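Local atomic coordinates of RNA-binding protein (Porphyromonas gingivalis W83, PDB entry 7JLY), a protein that probably binds RNA through the strand face of a compact RNA recognition motif. Residues A[2-8]-A[75-81]; A[8-12]-A[43-47]. All coordinates share one frame; numbering follows the deposited sequence.

Interaction 1: A[2-8]-A[75-81]. With ACT (acetate ion), chain B.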
ATOM      1  N   SER A   2      10.699 -10.443  -3.811  1.00 26.43           N
ATOM      2  CA  SER A   2       9.445  -9.922  -3.273  1.00 26.33           C
ATOM      3  C   SER A   2       9.721  -8.737  -2.363  1.00 28.97           C
ATOM      4  O   SER A   2      10.803  -8.643  -1.783  1.00 27.47           O
ATOM      5  CB  SER A   2       8.712 -11.014  -2.490  1.00 30.33           C
ATOM      6  OG  SER A   2       7.338 -11.032  -2.821  1.00 41.11           O
ATOM      7  N   MET A   3       8.757  -7.830  -2.236  1.00 21.92           N
ATOM      8  CA  MET A   3       8.819  -6.817  -1.187  1.00 23.37           C
ATOM      9  C   MET A   3       7.426  -6.486  -0.674  1.00 21.49           C
ATOM     10  O   MET A   3       6.490  -6.298  -1.452  1.00 20.65           O
ATOM     11  CB  MET A   3       9.514  -5.533  -1.664  1.00 23.23           C
ATOM     12  CG  MET A   3       9.510  -4.437  -0.586  1.00 26.37           C
ATOM     13  SD  MET A   3      10.665  -3.068  -0.855  1.00 34.02           S
ATOM     14  CE  MET A   3      12.225  -3.939  -0.863  1.00 35.30           C
ATOM     15  N   ASN A   4       7.316  -6.425   0.650  1.00 19.61           N
ATOM     16  CA  ASN A   4       6.116  -5.989   1.348  1.00 20.98           C
ATOM     17  C   ASN A   4       6.192  -4.479   1.524  1.00 17.70           C
ATOM     18  O   ASN A   4       7.224  -3.955   1.951  1.00 20.01           O
ATOM     19  CB  ASN A   4       6.015  -6.698   2.702  1.00 22.40           C
ATOM     20  CG  ASN A   4       4.609  -6.663   3.309  1.00 22.51           C
ATOM     21  OD1 ASN A   4       3.600  -6.552   2.606  1.00 21.05           O
ATOM     22  ND2 ASN A   4       4.549  -6.781   4.637  1.00 20.83           N
ATOM     23  N   ILE A   5       5.113  -3.786   1.172  1.00 18.57           N
ATOM     24  CA  ILE A   5       5.081  -2.333   1.228  1.00 19.09           C
ATOM     25  C   ILE A   5       3.983  -1.880   2.158  1.00 18.37           C
ATOM     26  O   ILE A   5       2.830  -2.272   1.998  1.00 16.59           O
ATOM     27  CB  ILE A   5       4.844  -1.706  -0.164  1.00 19.27           C
ATOM     28  CG1 ILE A   5       5.865  -2.245  -1.171  1.00 18.07           C
ATOM     29  CG2 ILE A   5       4.910  -0.175  -0.087  1.00 16.59           C
ATOM     30  CD1 ILE A   5       5.674  -1.722  -2.569  1.00 20.62           C
ATOM     31  N   TYR A   6       4.360  -1.062   3.136  1.00 14.87           N
ATOM     32  CA  TYR A   6       3.417  -0.416   4.036  1.00 16.66           C
ATOM     33  C   TYR A   6       2.846   0.820   3.361  1.00 18.10           C
ATOM     34  O   TYR A   6       3.608   1.646   2.879  1.00 17.29           O
ATOM     35  CB  TYR A   6       4.124  -0.026   5.341  1.00 16.13           C
ATOM     36  CG  TYR A   6       3.249   0.582   6.429  1.00 17.17           C
ATOM     37  CD1 TYR A   6       2.906   1.931   6.400  1.00 17.04           C
ATOM     38  CD2 TYR A   6       2.796  -0.188   7.502  1.00 18.02           C
ATOM     39  CE1 TYR A   6       2.126   2.499   7.401  1.00 17.37           C
ATOM     40  CE2 TYR A   6       2.014   0.370   8.506  1.00 19.31           C
ATOM     41  CZ  TYR A   6       1.684   1.715   8.454  1.00 20.11           C
ATOM     42  OH  TYR A   6       0.908   2.281   9.450  1.00 15.95           O
ATOM     43  N   VAL A   7       1.523   0.950   3.325  1.00 17.14           N
ATOM     44  CA  VAL A   7       0.910   2.190   2.848  1.00 17.09           C
ATOM     45  C   VAL A   7      -0.016   2.733   3.941  1.00 17.63           C
ATOM     46  O   VAL A   7      -0.920   2.037   4.392  1.00 18.96           O
ATOM     47  CB  VAL A   7       0.118   1.990   1.529  1.00 16.78           C
ATOM     48  CG1 VAL A   7      -0.195   3.343   0.889  1.00 16.76           C
ATOM     49  CG2 VAL A   7       0.905   1.120   0.539  1.00 19.90           C
ATOM     50  N   GLY A   8       0.197   3.980   4.357  1.00 17.54           N
ATOM     51  CA  GLY A   8      -0.523   4.512   5.506  1.00 16.19           C
ATOM     52  C   GLY A   8      -0.912   5.971   5.353  1.00 18.61           C
ATOM     53  O   GLY A   8      -0.658   6.563   4.304  1.00 15.96           O
ATOM     54  N   ILE A  75       2.008   7.647   3.366  1.00 15.67           N
ATOM     55  CA  ILE A  75       3.103   6.926   3.990  1.00 18.79           C
ATOM     56  C   ILE A  75       3.362   5.743   3.079  1.00 17.45           C
ATOM     57  O   ILE A  75       2.454   4.946   2.868  1.00 16.71           O
ATOM     58  CB  ILE A  75       2.760   6.401   5.389  1.00 18.15           C
ATOM     59  CG1 ILE A  75       2.414   7.545   6.351  1.00 17.34           C
ATOM     60  CG2 ILE A  75       3.911   5.541   5.910  1.00 18.02           C
ATOM     61  CD1 ILE A  75       1.953   7.055   7.751  1.00 18.65           C
ATOM     62  N   VAL A  76       4.557   5.639   2.506  1.00 16.70           N
ATOM     63  CA  VAL A  76       4.894   4.492   1.653  1.00 19.70           C
ATOM     64  C   VAL A  76       6.321   4.060   1.954  1.00 20.15           C
ATOM     65  O   VAL A  76       7.274   4.816   1.731  1.00 21.96           O
ATOM     66  CB  VAL A  76       4.762   4.800   0.134  1.00 21.93           C
ATOM     67  CG1 VAL A  76       4.999   3.539  -0.672  1.00 22.25           C
ATOM     68  CG2 VAL A  76       3.402   5.349  -0.196  1.00 25.19           C
ATOM     69  N   LYS A  77       6.469   2.842   2.456  1.00 18.83           N
ATOM     70  CA  LYS A  77       7.754   2.412   2.985  1.00 18.74           C
ATOM     71  C   LYS A  77       7.863   0.897   2.943  1.00 18.77           C
ATOM     72  O   LYS A  77       6.852   0.188   2.987  1.00 18.40           O
ATOM     73  CB  LYS A  77       7.940   2.931   4.423  1.00 20.21           C
ATOM     74  CG  LYS A  77       6.954   2.352   5.437  1.00 23.21           C
ATOM     75  CD  LYS A  77       7.141   2.938   6.851  1.00 28.28           C
ATOM     76  CE  LYS A  77       6.013   2.473   7.798  1.00 26.51           C
ATOM     77  NZ  LYS A  77       6.046   3.161   9.129  1.00 33.96           N
ATOM     78  N   GLU A  78       9.092   0.408   2.836  1.00 18.11           N
ATOM     79  CA  GLU A  78       9.332  -1.022   2.940  1.00 19.37           C
ATOM     80  C   GLU A  78       8.830  -1.531   4.289  1.00 21.47           C
ATOM     81  O   GLU A  78       9.055  -0.902   5.331  1.00 19.58           O
ATOM     82  CB  GLU A  78      10.819  -1.340   2.767  1.00 20.82           C
ATOM     83  CG  GLU A  78      11.152  -2.810   3.018  1.00 24.90           C
ATOM     84  CD  GLU A  78      12.620  -3.132   2.823  1.00 31.43           C
ATOM     85  OE1 GLU A  78      13.400  -2.211   2.499  1.00 29.70           O
ATOM     86  OE2 GLU A  78      12.997  -4.310   3.000  1.00 30.12           O
ATOM     87  N   ALA A  79       8.144  -2.667   4.260  1.00 19.23           N
ATOM     88  CA  ALA A  79       7.660  -3.301   5.477  1.00 20.95           C
ATOM     89  C   ALA A  79       8.409  -4.599   5.764  1.00 21.88           C
ATOM     90  O   ALA A  79       8.961  -5.214   4.860  1.00 25.79           O
ATOM     91  CB  ALA A  79       6.179  -3.577   5.363  1.00 18.85           C
ATOM     92  N   LEU A  80       8.416  -5.022   7.025  1.00 23.76           N
ATOM     93  CA  LEU A  80       8.876  -6.368   7.341  1.00 24.55           C
ATOM     94  C   LEU A  80       8.062  -7.404   6.564  1.00 27.05           C
ATOM     95  O   LEU A  80       6.825  -7.393   6.595  1.00 25.05           O
ATOM     96  CB  LEU A  80       8.772  -6.642   8.845  1.00 29.76           C
ATOM     97  CG  LEU A  80       9.166  -8.058   9.291  1.00 30.10           C
ATOM     98  CD1 LEU A  80      10.598  -8.390   8.865  1.00 26.25           C
ATOM     99  CD2 LEU A  80       8.988  -8.218  10.807  1.00 27.03           C
ATOM    100  N   GLU A  81       8.757  -8.291   5.852  1.00 25.82           N
ATOM    101  CA  GLU A  81       8.089  -9.397   5.180  1.00 27.48           C
ATOM    102  C   GLU A  81       7.463 -10.271   6.249  1.00 27.42           C
ATOM    103  O   GLU A  81       8.135 -10.674   7.192  1.00 26.21           O
ATOM    104  CB  GLU A  81       9.069 -10.200   4.333  1.00 27.40           C
ATOM    105  CG  GLU A  81       9.725  -9.394   3.222  1.00 28.85           C
ATOM    106  CD  GLU A  81       9.039  -9.601   1.889  1.00 33.19           C
ATOM    107  OE1 GLU A  81       9.728  -9.571   0.843  1.00 35.04           O
ATOM    108  OE2 GLU A  81       7.809  -9.803   1.888  1.00 35.52           O
TER
HETATM  109  C   ACT B 101       5.954  -2.566   8.907  1.00 24.49           C
HETATM  110  O   ACT B 101       7.003  -3.214   9.141  1.00 30.65           O
HETATM  111  OXT ACT B 101       4.883  -3.041   9.357  1.00 28.70           O
HETATM  112  CH3 ACT B 101       5.999  -1.309   8.105  1.00 28.57           C
HETATM  113  O   HOH W   1       6.465  -9.867  -0.408  1.00 29.76           O
HETATM  114  O   HOH W   2       9.767  -6.284   2.405  1.00 32.40           O

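Interaction 2: A[8-12]-A[43-47]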
ATOM      1  N   GLY A   8       0.197   3.980   4.357  1.00 17.54           N
ATOM      2  CA  GLY A   8      -0.523   4.512   5.506  1.00 16.19           C
ATOM      3  C   GLY A   8      -0.912   5.971   5.353  1.00 18.61           C
ATOM      4  O   GLY A   8      -0.658   6.563   4.304  1.00 15.96           O
ATOM      5  N   ASN A   9      -1.525   6.531   6.402  1.00 15.20           N
ATOM      6  CA  ASN A   9      -2.153   7.857   6.356  1.00 17.24           C
ATOM      7  C   ASN A   9      -3.181   7.961   5.223  1.00 19.13           C
ATOM      8  O   ASN A   9      -3.341   9.015   4.590  1.00 17.02           O
ATOM      9  CB  ASN A   9      -1.108   8.959   6.205  1.00 17.95           C
ATOM     10  CG  ASN A   9      -1.666  10.311   6.553  1.00 18.97           C
ATOM     11  OD1 ASN A   9      -2.514  10.408   7.425  1.00 16.67           O
ATOM     12  ND2 ASN A   9      -1.251  11.349   5.829  1.00 17.71           N
ATOM     13  N   LEU A  10      -3.884   6.861   4.973  1.00 16.81           N
ATOM     14  CA  LEU A  10      -4.807   6.780   3.842  1.00 17.49           C
ATOM     15  C   LEU A  10      -6.149   7.426   4.133  1.00 17.04           C
ATOM     16  O   LEU A  10      -6.688   7.275   5.223  1.00 18.00           O
ATOM     17  CB  LEU A  10      -5.037   5.313   3.455  1.00 16.12           C
ATOM     18  CG  LEU A  10      -3.824   4.544   2.931  1.00 17.79           C
ATOM     19  CD1 LEU A  10      -4.175   3.068   2.738  1.00 15.35           C
ATOM     20  CD2 LEU A  10      -3.355   5.152   1.607  1.00 15.75           C
ATOM     21  N   ASN A  11      -6.671   8.163   3.159  1.00 17.53           N
ATOM     22  CA  ASN A  11      -8.092   8.499   3.112  1.00 18.04           C
ATOM     23  C   ASN A  11      -8.885   7.225   3.430  1.00 18.35           C
ATOM     24  O   ASN A  11      -8.609   6.166   2.864  1.00 16.74           O
ATOM     25  CB  ASN A  11      -8.443   9.059   1.722  1.00 17.96           C
ATOM     26  CG  ASN A  11      -9.872   9.603   1.625  1.00 20.82           C
ATOM     27  OD1 ASN A  11     -10.820   9.049   2.197  1.00 20.81           O
ATOM     28  ND2 ASN A  11     -10.027  10.690   0.876  1.00 19.88           N
ATOM     29  N   TYR A  12      -9.839   7.302   4.351  1.00 17.36           N
ATOM     30  CA  TYR A  12     -10.545   6.087   4.768  1.00 15.31           C
ATOM     31  C   TYR A  12     -11.378   5.475   3.640  1.00 16.02           C
ATOM     32  O   TYR A  12     -11.836   4.338   3.750  1.00 18.23           O
ATOM     33  CB  TYR A  12     -11.427   6.372   5.983  1.00 19.55           C
ATOM     34  CG  TYR A  12     -10.646   6.655   7.244  1.00 17.07           C
ATOM     35  CD1 TYR A  12      -9.766   5.708   7.772  1.00 18.66           C
ATOM     36  CD2 TYR A  12     -10.786   7.856   7.911  1.00 18.48           C
ATOM     37  CE1 TYR A  12      -9.054   5.960   8.922  1.00 18.21           C
ATOM     38  CE2 TYR A  12     -10.079   8.115   9.062  1.00 19.22           C
ATOM     39  CZ  TYR A  12      -9.216   7.167   9.568  1.00 20.05           C
ATOM     40  OH  TYR A  12      -8.505   7.431  10.727  1.00 21.49           O
ATOM     41  N   SER A  43     -11.965   0.580   7.352  1.00 19.77           N
ATOM     42  CA  SER A  43     -10.546   0.855   7.180  1.00 18.16           C
ATOM     43  C   SER A  43      -9.938   1.575   8.376  1.00 18.68           C
ATOM     44  O   SER A  43     -10.561   2.468   8.952  1.00 19.88           O
ATOM     45  CB  SER A  43     -10.341   1.686   5.910  1.00 18.31           C
ATOM     46  OG  SER A  43      -9.080   2.318   5.921  1.00 19.62           O
ATOM     47  N   ARG A  44      -8.727   1.170   8.754  1.00 16.57           N
ATOM     48  CA  ARG A  44      -7.969   1.865   9.786  1.00 17.79           C
ATOM     49  C   ARG A  44      -6.951   2.828   9.176  1.00 18.32           C
ATOM     50  O   ARG A  44      -6.144   3.432   9.894  1.00 17.78           O
ATOM     51  CB  ARG A  44      -7.261   0.869  10.707  1.00 18.05           C
ATOM     52  CG  ARG A  44      -8.212   0.092  11.603  1.00 19.34           C
ATOM     53  CD  ARG A  44      -7.438  -0.911  12.444  1.00 22.50           C
ATOM     54  NE  ARG A  44      -6.349  -0.263  13.163  1.00 21.51           N
ATOM     55  CZ  ARG A  44      -5.296  -0.897  13.679  1.00 20.28           C
ATOM     56  NH1 ARG A  44      -5.180  -2.219  13.571  1.00 21.07           N
ATOM     57  NH2 ARG A  44      -4.361  -0.207  14.306  1.00 22.64           N
ATOM     58  N   GLY A  45      -6.994   2.966   7.851  1.00 18.83           N
ATOM     59  CA  GLY A  45      -6.214   3.989   7.171  1.00 19.76           C
ATOM     60  C   GLY A  45      -4.849   3.524   6.695  1.00 20.17           C
ATOM     61  O   GLY A  45      -4.031   4.327   6.247  1.00 17.82           O
ATOM     62  N   PHE A  46      -4.593   2.225   6.799  1.00 18.45           N
ATOM     63  CA  PHE A  46      -3.325   1.691   6.337  1.00 17.38           C
ATOM     64  C   PHE A  46      -3.461   0.259   5.837  1.00 19.62           C
ATOM     65  O   PHE A  46      -4.468  -0.412   6.069  1.00 17.76           O
ATOM     66  CB  PHE A  46      -2.270   1.772   7.440  1.00 17.09           C
ATOM     67  CG  PHE A  46      -2.399   0.715   8.514  1.00 20.61           C
ATOM     68  CD1 PHE A  46      -3.359   0.818   9.498  1.00 18.78           C
ATOM     69  CD2 PHE A  46      -1.509  -0.349   8.565  1.00 19.65           C
ATOM     70  CE1 PHE A  46      -3.458  -0.144  10.507  1.00 18.98           C
ATOM     71  CE2 PHE A  46      -1.599  -1.319   9.563  1.00 19.28           C
ATOM     72  CZ  PHE A  46      -2.574  -1.208  10.543  1.00 21.26           C
ATOM     73  N   GLY A  47      -2.444  -0.202   5.128  1.00 18.65           N
ATOM     74  CA  GLY A  47      -2.484  -1.540   4.592  1.00 20.30           C
ATOM     75  C   GLY A  47      -1.143  -1.951   4.035  1.00 21.23           C
ATOM     76  O   GLY A  47      -0.143  -1.244   4.203  1.00 17.37           O
TER
HETATM   77  O   HOH W   3      -8.323   3.358   3.495  1.00 16.94           O
HETATM   78  O   HOH W   4      -6.315   5.953  11.126  1.00 20.78           O

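Interaction 1: A[2-8]-A[75-81]
Y6 and K77 are partners on neighbouring antiparallel strands, 3-8 and 75-78, and their backbones exchange two hydrogen bonds, Y6 N to K77 O at 2.8 Å and K77 N to Y6 O at 3.1 Å. G8 and I75 form a second hydrogen-bonded pair, with V7 and V76 as the non-hydrogen-bonded pair between. Past E78 the chain still follows its neighbour: A79 N donates to N4 O, and the N4 side chain adds a bond beyond the strand pairing, giving an ND2 hydrogen to L80 O (3.1 Å). L80 O lies almost in the plane of the N4 amide, but ND2 sits above the carbonyl plane of L80. Water joins the ends, one molecule between N4 N and A79 O, another between S2 OG and E81 OE2.

A cation-pi contact forms on the face carrying Y6. The K77 side chain leaves in the crowded position between its backbone N and carbonyl carbon (chi1 65°), then runs extended alongside the tyrosine. Its CE lies 3.4 Å from Y6 CD1, a CH-pi contact, and NZ stands over the same ring face, 4.4 Å from the Y6 centroid. I75 CG2 meets the ring's edge, while an acetate, probably from the crystallisation liquor and hydrogen-bonded by L80 N, brings its methyl obliquely to within 3.4 Å of Y6 CD2.

Apolar contacts dominate the other face, where I5 CG2 touches V76 CG1 at 3.8 Å on the side covered by helices 16-23 and 54-64. Near the strand end, M3 CE reaches E78 CD at 3.8 Å; E78 also lies near a bound calcium ion.

Residues 5-10 match the RNP2 motif, and Y6 occupies its aromatic position. An aromatic face carrying a lysine ammonium is consistent with a surface that receives RNA.

Interaction 2: A[8-12]-A[43-47]
L10 closes down on the carbonyl of G45, and the tight part of this contact is built around that single oxygen. L10 N donates to G45 O at 2.8 Å with an N-H...O angle of 159°, the donor tilted slightly from the carbonyl plane. The leucine side chain crowds the same atom: CB lies 3.1 Å and CG 3.3 Å from G45 O. With CG beside its own backbone N (chi1 -64°), L10 sends CD1 past the G45 carbonyl to F46 CA, at 3.9 Å. G8 completes the close packing, its CA meeting F46 CB at 3.8 Å and making a CA-H...O contact to G45 O.

Here the two signature sequences of the RNA recognition motif come together: G8, N9 and L10 end RNP2, and R44 to G47 begin RNP1. G45 has a positive phi of 93° and turns the chain between strands 43-44 and 46-51. An ST turn braces the corner, S43 OG accepting from G45 N at 2.9 Å. Beyond it, the F46 ring meets that of Y6, and F46 CE1 lies over the centre of the R44 guanidinium.

The outer side is looser and wet. Y12 turns the edge of its ring to the backbone of R44 and G45, with CE1 3.8 Å from G45 N, while S43 O approaches CD1 obliquely at 3.5 Å, in contacts that involve no direct hydrogen bond. Water fills in the polar links: one molecule joins N11 O to S43 OG, and another lies between Y12 OH and R44 O. N9 points away from residues 43-47 and instead uses its amide toward strand 72-78, with OD1 bonded to R72 and ND2 to the backbone oxygen of K73.

In the fold
From the N terminus, residues 2-8 form the central strand of the sheet. The chain then enters the loop that leads to helix 16-23, runs out along strand 29-36, the outermost on that side, and comes back at residues 43-47, where interaction 2 closes a loop over the start of strand 46-51. After helix 54-64, the last long strand returns along residues 2-8, and interaction 1 closes a wider loop that encloses the first. The two share G8, and V7 O to G47 N is a probable hydrogen bond between them. Strand 3-8 thus has strand 72-78 on one flank and 46-51 on the other, bringing RNP2 and RNP1 side by side.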